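Long-range contacts in triphenylmethane reductase (Citrobacter sp., PDB 2VRC), which probably reduces triphenylmethane dyes, using an NADP(H) cofactor held by its Rossmann-type domain: residues V16-M21 with S40-Q45; I29-R34 with V47-G52. The protein carries 4 engineered substitutions. All coordinates share one frame; numbering follows the deposited sequence.

Overall arrangement
Both contacts belong to the edge of a Rossmann fold where strands 3-6, 29-33 and 48-51 adjoin, and their centres lie about 10 Å apart. Contact 1 packs helix 11-23 against helix 40-44 over one face of the sheet; contact 2 pairs the edge strand 48-51 with its neighbour 29-33 beneath them. The chain alternates between the two contacts. They meet directly: I17 CG2 lies 4.0 Å from I29 CG2, and L42 O is 3.1 Å from V47 N, probably a hydrogen bond. NADP(+), absent from this chain, binds close by: R34 of contact 2 is one of its residues, and the side chain of another, T9, is about 5 Å from that of L42 and about 4 Å from that of V33.

Contact 1 of 2, residues V16-M21 with S40-Q45. Engineered in segment 16-21: M21 (natural residue Leu).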
loop_
_atom_site.group_PDB
_atom_site.type_symbol
_atom_site.label_atom_id
_atom_site.label_comp_id
_atom_site.label_asym_id
_atom_site.label_seq_id
_atom_site.Cartn_x
_atom_site.Cartn_y
_atom_site.Cartn_z
ATOM N N VAL D 16 -8.385 -19.480 -10.988
ATOM C CA VAL D 16 -8.672 -20.251 -9.774
ATOM C C VAL D 16 -10.130 -20.047 -9.405
ATOM O O VAL D 16 -10.837 -21.016 -9.115
ATOM C CB VAL D 16 -7.727 -19.908 -8.577
ATOM C CG1 VAL D 16 -8.139 -20.683 -7.344
ATOM C CG2 VAL D 16 -6.276 -20.235 -8.910
ATOM N N ILE D 17 -10.581 -18.794 -9.463
ATOM C CA ILE D 17 -11.970 -18.450 -9.160
ATOM C C ILE D 17 -12.940 -19.087 -10.129
ATOM O O ILE D 17 -13.962 -19.629 -9.691
ATOM C CB ILE D 17 -12.192 -16.928 -9.075
ATOM C CG1 ILE D 17 -11.357 -16.374 -7.916
ATOM C CG2 ILE D 17 -13.664 -16.608 -8.813
ATOM C CD1 ILE D 17 -10.993 -14.928 -8.054
ATOM N N GLN D 18 -12.618 -19.051 -11.427
ATOM C CA GLN D 18 -13.437 -19.746 -12.450
ATOM C C GLN D 18 -13.559 -21.227 -12.108
ATOM O O GLN D 18 -14.664 -21.787 -12.129
ATOM C CB GLN D 18 -12.876 -19.608 -13.882
ATOM C CG GLN D 18 -12.596 -18.178 -14.388
ATOM C CD GLN D 18 -13.740 -17.175 -14.146
ATOM O OE1 GLN D 18 -13.512 -16.058 -13.654
ATOM N NE2 GLN D 18 -14.967 -17.564 -14.497
ATOM N N HIS D 19 -12.427 -21.859 -11.786
ATOM C CA HIS D 19 -12.431 -23.269 -11.379
ATOM C C HIS D 19 -13.140 -23.430 -10.047
ATOM O O HIS D 19 -13.771 -24.451 -9.800
ATOM C CB HIS D 19 -11.018 -23.853 -11.292
ATOM C CG HIS D 19 -10.460 -24.304 -12.607
ATOM N ND1 HIS D 19 -11.035 -25.311 -13.360
ATOM C CD2 HIS D 19 -9.356 -23.910 -13.285
ATOM C CE1 HIS D 19 -10.326 -25.493 -14.460
ATOM N NE2 HIS D 19 -9.301 -24.658 -14.440
ATOM N N LEU D 20 -13.040 -22.421 -9.189
ATOM C CA LEU D 20 -13.626 -22.527 -7.864
ATOM C C LEU D 20 -15.144 -22.514 -7.938
ATOM O O LEU D 20 -15.800 -23.254 -7.212
ATOM C CB LEU D 20 -13.110 -21.422 -6.932
ATOM C CG LEU D 20 -11.840 -21.695 -6.131
ATOM C CD1 LEU D 20 -11.327 -20.410 -5.590
ATOM C CD2 LEU D 20 -12.093 -22.638 -4.988
HETATM N N MSE D 21 -15.708 -21.698 -8.816
HETATM C CA MSE D 21 -17.171 -21.668 -8.921
HETATM C C MSE D 21 -17.784 -22.863 -9.649
HETATM O O MSE D 21 -18.989 -22.913 -9.851
HETATM C CB MSE D 21 -17.731 -20.331 -9.432
HETATM C CG MSE D 21 -16.929 -19.564 -10.467
HETATM SE SE MSE D 21 -17.539 -17.674 -10.379
HETATM C CE MSE D 21 -16.294 -16.880 -11.663
ATOM N N SER D 40 -14.942 -5.828 -11.506
ATOM C CA SER D 40 -16.403 -5.690 -11.570
ATOM C C SER D 40 -17.097 -6.920 -12.190
ATOM O O SER D 40 -18.139 -7.356 -11.698
ATOM C CB SER D 40 -16.849 -4.379 -12.250
ATOM O OG SER D 40 -16.274 -4.232 -13.540
ATOM N N THR D 41 -16.517 -7.497 -13.235
ATOM C CA THR D 41 -17.114 -8.685 -13.843
ATOM C C THR D 41 -17.251 -9.877 -12.862
ATOM O O THR D 41 -18.191 -10.653 -12.978
ATOM C CB THR D 41 -16.384 -9.113 -15.133
ATOM O OG1 THR D 41 -15.141 -9.715 -14.789
ATOM C CG2 THR D 41 -16.121 -7.910 -16.040
ATOM N N LEU D 42 -16.338 -10.010 -11.900
ATOM C CA LEU D 42 -16.450 -11.054 -10.871
ATOM C C LEU D 42 -17.491 -10.701 -9.813
ATOM O O LEU D 42 -18.101 -11.586 -9.203
ATOM C CB LEU D 42 -15.103 -11.310 -10.174
ATOM C CG LEU D 42 -13.912 -11.834 -10.985
ATOM C CD1 LEU D 42 -12.622 -11.737 -10.189
ATOM C CD2 LEU D 42 -14.154 -13.249 -11.459
ATOM N N ALA D 43 -17.656 -9.406 -9.568
ATOM C CA ALA D 43 -18.654 -8.935 -8.624
ATOM C C ALA D 43 -20.023 -9.244 -9.213
ATOM O O ALA D 43 -20.949 -9.645 -8.492
ATOM C CB ALA D 43 -18.493 -7.442 -8.371
ATOM N N ASP D 44 -20.125 -9.080 -10.536
ATOM C CA ASP D 44 -21.350 -9.396 -11.291
ATOM C C ASP D 44 -21.795 -10.852 -11.095
ATOM O O ASP D 44 -22.995 -11.132 -11.032
ATOM C CB ASP D 44 -21.170 -9.086 -12.789
ATOM C CG ASP D 44 -21.106 -7.573 -13.090
ATOM O OD1 ASP D 44 -21.521 -6.739 -12.235
ATOM O OD2 ASP D 44 -20.632 -7.223 -14.201
ATOM N N GLN D 45 -20.825 -11.762 -10.975
ATOM C CA GLN D 45 -21.113 -13.184 -10.831
ATOM C C GLN D 45 -21.459 -13.559 -9.390
ATOM O O GLN D 45 -21.764 -14.722 -9.104
ATOM C CB GLN D 45 -19.940 -14.017 -11.332
ATOM C CG GLN D 45 -19.404 -13.533 -12.640
ATOM C CD GLN D 45 -18.385 -14.478 -13.237
ATOM O OE1 GLN D 45 -18.748 -15.483 -13.861
ATOM N NE2 GLN D 45 -17.096 -14.159 -13.068
#
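M21 and Q45 meet at about a right angle: the methyl end of M21 approaches the terminal amide of Q45 tilted from the amide plane, with CE 3.2 Å from NE2 and 3.6 Å from OE1 of that amide. The shorter approach is tight for a methyl and a nitrogen, and doubtful in detail at 2.5 Å resolution. M21 is an engineered residue, leucine in the natural sequence, and is built as selenomethionine; chi2 and chi3, both near anti, keep its chain extended beyond CG, which projects CE to segment 40-45. The same methyl also lies 4.2 Å from L42 CD2, so that it borders both the amide and the end of the leucine.

L42 is the most widely engaged residue of its helix here, and its two methyls do different work. CD1 faces I17 CD1 at 4.2 Å, the two side chains meeting at a slant, and both residues are buried. CD2 lies 3.6 Å from Q18 OE1. The bend in Q18 (chi2 -48°) brings this oxygen in from a residue whose CB does not aim at the neighbouring helix. Q18 and Q45 also approach one another, chains crossing at about a right angle yet amide planes only 13° from coplanar; OE1 of Q18 stays 4.1 Å from NE2 of Q45, too far for a hydrogen bond. No hydrogen bond links the two segments, so the interface rests on van der Waals packing, apolar towards I17 and amide-lined towards Q18.

The helical segments run almost parallel, 6° apart, with axes 12.5 Å apart at closest, a gap spanned by side chains from both helices. Two neighbouring, nearly parallel helices on one face of a parallel sheet, following its first and second strands in sequence, are characteristic of the Rossmann nucleotide-binding fold of the NmrA-like family.

Contact 2 of 2, residues I29-R34 with V47-G52; sequences IIAIVR and VEVRHG
A chi1 of -179° turns the CG of E48 away from the backbone N, and the extended chain then lies alongside I30, both side chains pointing the same way, with E48 OE2 3.5 Å from I30 CG1. In I30, chi1 of -69° and chi2 of 172° together carry CD1 over one face of the R50 guanidinium, offset toward the rim and 3.5 Å from NH1. R50, bent at chi2 and chi3, closes the group with a salt bridge from NH1 to E48 OE1 at 2.7 Å, the oxygen being met from above the carboxylate plane; NH2 is hydrogen-bonded to A65 O. These groups lie on one face of strands 29-33 and 48-51, the parallel pair joined through helix 40-44 as the second beta-alpha-beta unit of the Rossmann fold. Nearly straight bonds from A31 N to E48 O and from R50 N to A31 O, each 2.7 Å, fix the register. On the other face A31 CB touches V47 CG1 at 3.8 Å. Past the strand end G52 N reaches V33 O from above the carbonyl plane, and the H51 ring, its ND1 hydrogen-bonded to K62 NZ, turns its edge to the carbonyl O of R34, an NADP(+)-binding residue.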
loop_
_atom_site.group_PDB
_atom_site.type_symbol
_atom_site.label_atom_id
_atom_site.label_comp_id
_atom_site.label_asym_id
_atom_site.label_seq_id
_atom_site.Cartn_x
_atom_site.Cartn_y
_atom_site.Cartn_z
ATOM N N ILE D 29 -16.782 -17.389 -2.398
ATOM C CA ILE D 29 -15.491 -16.929 -2.894
ATOM C C ILE D 29 -15.328 -15.427 -2.676
ATOM O O ILE D 29 -16.247 -14.637 -2.937
ATOM C CB ILE D 29 -15.328 -17.207 -4.386
ATOM C CG1 ILE D 29 -15.651 -18.656 -4.690
ATOM C CG2 ILE D 29 -13.921 -16.877 -4.838
ATOM C CD1 ILE D 29 -16.116 -18.895 -6.113
ATOM N N ILE D 30 -14.150 -15.036 -2.206
ATOM C CA ILE D 30 -13.823 -13.629 -2.006
ATOM C C ILE D 30 -12.632 -13.289 -2.886
ATOM O O ILE D 30 -11.624 -14.003 -2.864
ATOM C CB ILE D 30 -13.482 -13.366 -0.545
ATOM C CG1 ILE D 30 -14.752 -13.515 0.305
ATOM C CG2 ILE D 30 -12.797 -12.006 -0.385
ATOM C CD1 ILE D 30 -14.527 -13.460 1.811
ATOM N N ALA D 31 -12.750 -12.225 -3.672
ATOM C CA ALA D 31 -11.660 -11.820 -4.560
ATOM C C ALA D 31 -10.957 -10.613 -3.965
ATOM O O ALA D 31 -11.581 -9.584 -3.707
ATOM C CB ALA D 31 -12.162 -11.526 -5.977
ATOM N N ILE D 32 -9.664 -10.764 -3.726
ATOM C CA ILE D 32 -8.860 -9.723 -3.118
ATOM C C ILE D 32 -7.965 -9.050 -4.159
ATOM O O ILE D 32 -7.111 -9.679 -4.790
ATOM C CB ILE D 32 -8.030 -10.273 -1.959
ATOM C CG1 ILE D 32 -8.964 -10.823 -0.877
ATOM C CG2 ILE D 32 -7.075 -9.198 -1.439
ATOM C CD1 ILE D 32 -8.297 -11.718 0.170
ATOM N N VAL D 33 -8.141 -7.749 -4.294
ATOM C CA VAL D 33 -7.658 -7.036 -5.435
ATOM C C VAL D 33 -7.191 -5.646 -4.969
ATOM O O VAL D 33 -7.679 -5.157 -3.951
ATOM C CB VAL D 33 -8.846 -7.014 -6.412
ATOM C CG1 VAL D 33 -9.022 -5.699 -7.080
ATOM C CG2 VAL D 33 -8.762 -8.218 -7.398
ATOM N N ARG D 34 -6.249 -5.003 -5.668
ATOM C CA ARG D 34 -5.859 -3.640 -5.240
ATOM C C ARG D 34 -6.626 -2.470 -5.879
ATOM O O ARG D 34 -6.530 -1.327 -5.412
ATOM C CB ARG D 34 -4.348 -3.409 -5.287
ATOM C CG ARG D 34 -3.721 -3.584 -6.633
ATOM C CD ARG D 34 -2.309 -3.075 -6.617
ATOM N NE ARG D 34 -1.924 -2.543 -7.925
ATOM C CZ ARG D 34 -0.660 -2.389 -8.327
ATOM N NH1 ARG D 34 0.347 -2.733 -7.523
ATOM N NH2 ARG D 34 -0.403 -1.899 -9.529
ATOM N N VAL D 47 -19.340 -12.994 -6.752
ATOM C CA VAL D 47 -18.120 -13.123 -5.964
ATOM C C VAL D 47 -17.903 -11.807 -5.240
ATOM O O VAL D 47 -17.898 -10.755 -5.872
ATOM C CB VAL D 47 -16.905 -13.430 -6.858
ATOM C CG1 VAL D 47 -15.602 -13.246 -6.089
ATOM C CG2 VAL D 47 -17.002 -14.846 -7.428
ATOM N N GLU D 48 -17.746 -11.859 -3.919
ATOM C CA GLU D 48 -17.441 -10.664 -3.136
ATOM C C GLU D 48 -16.053 -10.141 -3.490
ATOM O O GLU D 48 -15.110 -10.927 -3.582
ATOM C CB GLU D 48 -17.500 -10.981 -1.650
ATOM C CG GLU D 48 -17.209 -9.786 -0.781
ATOM C CD GLU D 48 -17.157 -10.127 0.684
ATOM O OE1 GLU D 48 -16.896 -9.192 1.479
ATOM O OE2 GLU D 48 -17.374 -11.313 1.035
ATOM N N VAL D 49 -15.927 -8.836 -3.702
ATOM C CA VAL D 49 -14.645 -8.223 -4.060
ATOM C C VAL D 49 -14.170 -7.314 -2.936
ATOM O O VAL D 49 -14.911 -6.468 -2.466
ATOM C CB VAL D 49 -14.739 -7.408 -5.365
ATOM C CG1 VAL D 49 -13.420 -6.721 -5.661
ATOM C CG2 VAL D 49 -15.140 -8.308 -6.543
ATOM N N ARG D 50 -12.928 -7.521 -2.508
ATOM C CA ARG D 50 -12.308 -6.740 -1.447
ATOM C C ARG D 50 -10.998 -6.106 -1.893
ATOM O O ARG D 50 -10.241 -6.695 -2.675
ATOM C CB ARG D 50 -12.043 -7.638 -0.261
ATOM C CG ARG D 50 -13.055 -7.496 0.815
ATOM C CD ARG D 50 -13.648 -8.815 1.168
ATOM N NE ARG D 50 -13.074 -9.357 2.381
ATOM C CZ ARG D 50 -13.756 -10.060 3.287
ATOM N NH1 ARG D 50 -15.048 -10.294 3.127
ATOM N NH2 ARG D 50 -13.138 -10.529 4.368
ATOM N N HIS D 51 -10.756 -4.899 -1.396
ATOM C CA HIS D 51 -9.507 -4.188 -1.597
ATOM C C HIS D 51 -8.423 -4.763 -0.692
ATOM O O HIS D 51 -8.610 -4.889 0.522
ATOM C CB HIS D 51 -9.689 -2.692 -1.309
ATOM C CG HIS D 51 -8.399 -1.947 -1.144
ATOM N ND1 HIS D 51 -7.830 -1.705 0.084
ATOM C CD2 HIS D 51 -7.563 -1.400 -2.058
ATOM C CE1 HIS D 51 -6.702 -1.039 -0.078
ATOM N NE2 HIS D 51 -6.515 -0.840 -1.366
ATOM N N GLY D 52 -7.305 -5.127 -1.294
ATOM C CA GLY D 52 -6.157 -5.654 -0.577
ATOM C C GLY D 52 -4.938 -5.240 -1.374
ATOM O O GLY D 52 -4.993 -5.202 -2.598
#